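Local coordinates for protein putative antibiotic biosynthesis monooxygenase (Bacteroides thetaiotaomicron, PDB 3KKF) that is of uncertain function but probably acts as a small antibiotic biosynthesis monooxygenase-like oxidoreductase, and binds calcium ions, at residues 3-8 against 58-63. Residues are numbered along the deposited sequence; the frame is centred on the assembly and turned at random. Where two conformers were deposited one is given.
Sequences ENNMVR and LEIYAD. With CA (calcium ion), chain C; EDO (1,2-ethanediol), chain E.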
loop_
_atom_site.group_PDB
_atom_site.type_symbol
_atom_site.label_atom_id
_atom_site.label_comp_id
_atom_site.label_asym_id
_atom_site.label_seq_id
_atom_site.Cartn_x
_atom_site.Cartn_y
_atom_site.Cartn_z
ATOM N N GLU A 3 16.931 0.496 4.569
ATOM C CA GLU A 3 17.531 -0.357 3.517
ATOM C C GLU A 3 17.356 -1.843 3.691
ATOM O O GLU A 3 17.661 -2.605 2.751
ATOM C CB GLU A 3 19.018 0.013 3.332
ATOM C CG GLU A 3 19.208 1.526 2.949
ATOM C CD GLU A 3 18.640 1.884 1.575
ATOM O OE1 GLU A 3 18.972 1.215 0.593
ATOM O OE2 GLU A 3 17.899 2.857 1.465
ATOM N N ASN A 4 16.933 -2.321 4.861
ATOM C CA ASN A 4 16.656 -3.772 4.986
ATOM C C ASN A 4 15.244 -4.077 5.461
ATOM O O ASN A 4 14.978 -5.229 5.882
ATOM C CB ASN A 4 17.688 -4.514 5.899
ATOM C CG ASN A 4 17.406 -4.325 7.411
ATOM O OD1 ASN A 4 16.752 -3.369 7.821
ATOM N ND2 ASN A 4 17.873 -5.248 8.214
ATOM N N ASN A 5 14.323 -3.094 5.380
ATOM C CA ASN A 5 12.966 -3.341 5.814
ATOM C C ASN A 5 12.352 -4.350 4.898
ATOM O O ASN A 5 12.607 -4.366 3.674
ATOM C CB ASN A 5 12.061 -2.087 5.860
ATOM C CG ASN A 5 12.449 -1.099 6.931
ATOM O OD1 ASN A 5 13.201 -1.418 7.879
ATOM N ND2 ASN A 5 11.933 0.127 6.798
HETATM N N MSE A 6 11.573 -5.234 5.479
HETATM C CA MSE A 6 10.808 -6.221 4.708
HETATM C C MSE A 6 9.497 -5.574 4.342
HETATM O O MSE A 6 8.736 -5.206 5.232
HETATM C CB MSE A 6 10.554 -7.461 5.523
HETATM C CG MSE A 6 9.677 -8.464 4.833
HETATM SE SE MSE A 6 9.332 -10.029 5.921
HETATM C CE MSE A 6 7.671 -10.534 5.065
ATOM N N VAL A 7 9.251 -5.410 3.057
ATOM C CA VAL A 7 8.045 -4.803 2.529
ATOM C C VAL A 7 7.276 -5.861 1.747
ATOM O O VAL A 7 7.856 -6.589 0.905
ATOM C CB VAL A 7 8.380 -3.584 1.628
ATOM C CG1 VAL A 7 7.110 -2.933 1.082
ATOM C CG2 VAL A 7 9.219 -2.555 2.393
ATOM N N ARG A 8 5.990 -5.976 2.036
ATOM C CA ARG A 8 5.156 -6.949 1.386
ATOM C C ARG A 8 3.738 -6.426 1.221
ATOM O O ARG A 8 3.263 -5.596 2.015
ATOM C CB ARG A 8 5.130 -8.246 2.224
ATOM C CG ARG A 8 4.514 -9.451 1.509
ATOM C CD ARG A 8 4.736 -10.753 2.289
ATOM N NE ARG A 8 3.900 -10.766 3.483
ATOM C CZ ARG A 8 3.857 -11.783 4.345
ATOM N NH1 ARG A 8 4.590 -12.866 4.134
ATOM N NH2 ARG A 8 3.059 -11.720 5.411
ATOM N N LEU A 58 -0.575 -3.204 3.056
ATOM C CA LEU A 58 0.836 -2.833 2.922
ATOM C C LEU A 58 1.475 -3.130 4.273
ATOM O O LEU A 58 1.100 -2.592 5.306
ATOM C CB LEU A 58 0.999 -1.354 2.585
ATOM C CG LEU A 58 2.455 -0.838 2.563
ATOM C CD1 LEU A 58 3.371 -1.528 1.528
ATOM C CD2 LEU A 58 2.463 0.674 2.351
ATOM N N GLU A 59 2.420 -4.047 4.250
ATOM C CA GLU A 59 3.149 -4.525 5.450
ATOM C C GLU A 59 4.576 -4.072 5.394
ATOM O O GLU A 59 5.251 -4.327 4.399
ATOM C CB GLU A 59 3.191 -6.056 5.483
ATOM C CG GLU A 59 1.880 -6.786 5.299
ATOM C CD GLU A 59 2.139 -8.294 5.064
ATOM O OE1 GLU A 59 2.473 -9.022 6.019
ATOM O OE2 GLU A 59 2.020 -8.736 3.893
ATOM N N ILE A 60 5.051 -3.401 6.450
ATOM C CA ILE A 60 6.464 -3.012 6.517
ATOM C C ILE A 60 6.977 -3.457 7.901
ATOM O O ILE A 60 6.433 -3.017 8.945
ATOM C CB ILE A 60 6.713 -1.502 6.311
ATOM C CG1 ILE A 60 6.125 -1.017 4.983
ATOM C CG2 ILE A 60 8.205 -1.221 6.410
ATOM C CD1 ILE A 60 6.188 0.513 4.764
ATOM N N TYR A 61 7.958 -4.363 7.895
ATOM C CA TYR A 61 8.598 -4.848 9.098
ATOM C C TYR A 61 10.027 -4.341 9.117
ATOM O O TYR A 61 10.653 -4.162 8.069
ATOM C CB TYR A 61 8.597 -6.393 9.146
ATOM C CG TYR A 61 7.227 -6.999 8.982
ATOM C CD1 TYR A 61 6.398 -7.168 10.066
ATOM C CD2 TYR A 61 6.732 -7.353 7.723
ATOM C CE1 TYR A 61 5.108 -7.697 9.924
ATOM C CE2 TYR A 61 5.480 -7.883 7.564
ATOM C CZ TYR A 61 4.656 -8.044 8.665
ATOM O OH TYR A 61 3.403 -8.559 8.522
ATOM N N ALA A 62 10.577 -4.104 10.312
ATOM C CA ALA A 62 11.951 -3.594 10.414
ATOM C C ALA A 62 12.976 -4.507 9.739
ATOM O O ALA A 62 13.975 -4.031 9.202
ATOM C CB ALA A 62 12.326 -3.392 11.876
ATOM N N ASP A 63 12.724 -5.800 9.791
ATOM C CA ASP A 63 13.602 -6.827 9.201
ATOM C C ASP A 63 12.854 -8.164 9.241
ATOM O O ASP A 63 11.703 -8.225 9.777
ATOM C CB ASP A 63 14.973 -6.894 9.919
ATOM C CG ASP A 63 14.860 -6.989 11.424
ATOM O OD1 ASP A 63 13.932 -7.626 11.946
ATOM O OD2 ASP A 63 15.757 -6.436 12.118
HETATM CA CA CA C . 15.234 -2.085 8.962
HETATM C C1 EDO E . 14.435 -2.514 1.646
HETATM O O1 EDO E . 12.990 -2.511 1.616
HETATM C C2 EDO E . 15.047 -1.666 0.525
HETATM O O2 EDO E . 14.750 -2.279 -0.718
HETATM O O HOH W 1 17.890 -5.301 11.134
HETATM O O HOH W 2 16.188 -2.936 10.974
HETATM O O HOH W 3 14.236 -0.570 10.503
#
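A calcium ion closes the mouth of this strand pair, a worked example of a metal joining two segments where regular sheet gives way to loop. N4 OD1 sits 2.3 Å from the calcium and N5 OD1 2.4 Å, while the backbone oxygen of A62 supplies the ligand from the other segment. Two waters and G1 O belong to the same shell. Coordination explains why N5 OD1 and A62 O, both acceptors, tolerate a separation of 3.0 Å. N4 reaches the ion with CG flanked by both the backbone N and C (chi1 79°), and a water accepts from N4 ND2 and donates to D63 OD2, bridging the two side chains; D63 OD1 caps the following helix at A66 N. Beyond the metal, 6-8 and 58-61 run antiparallel as neighbouring inner strands of the four-stranded sheet of a dimeric alpha/beta-barrel (ferredoxin-like) family. M6–Y61 and R8–E59 are hydrogen-bonded pairs flanking the non-hydrogen-bonded V7–I60; Y61 N to M6 O is nearly straight at 2.9 Å. On the face carrying M6, R8, E59 and Y61, the guanidinium meets the carboxylate through its NE/NH2 side in a salt bridge: R8 NE to E59 OE2 and R8 NH2 to E59 OE1, both 2.8 Å, the planes 45° apart. E59 OE1 offers its syn lone pair to R8 NH2 and its anti lone pair to Y61 OH, 2.7 Å away; E59 OE2 is also hydrogen-bonded to S10 OG, so this buried carboxylate is probably held ionised. M6, a selenomethionine stretched out alongside Y61, brings SE within 4.1 Å of Y61 CD2 in an oblique Met-aromatic contact and sets CE over one R8 guanidinium face, offset toward its rim; Y67 of helix 64-71 meets the Y61 ring edge-to-face, its OH hydrogen-bonded to R8 NH1. On the opposite face V7, L58 and I60 pack against Y44 of the second subunit.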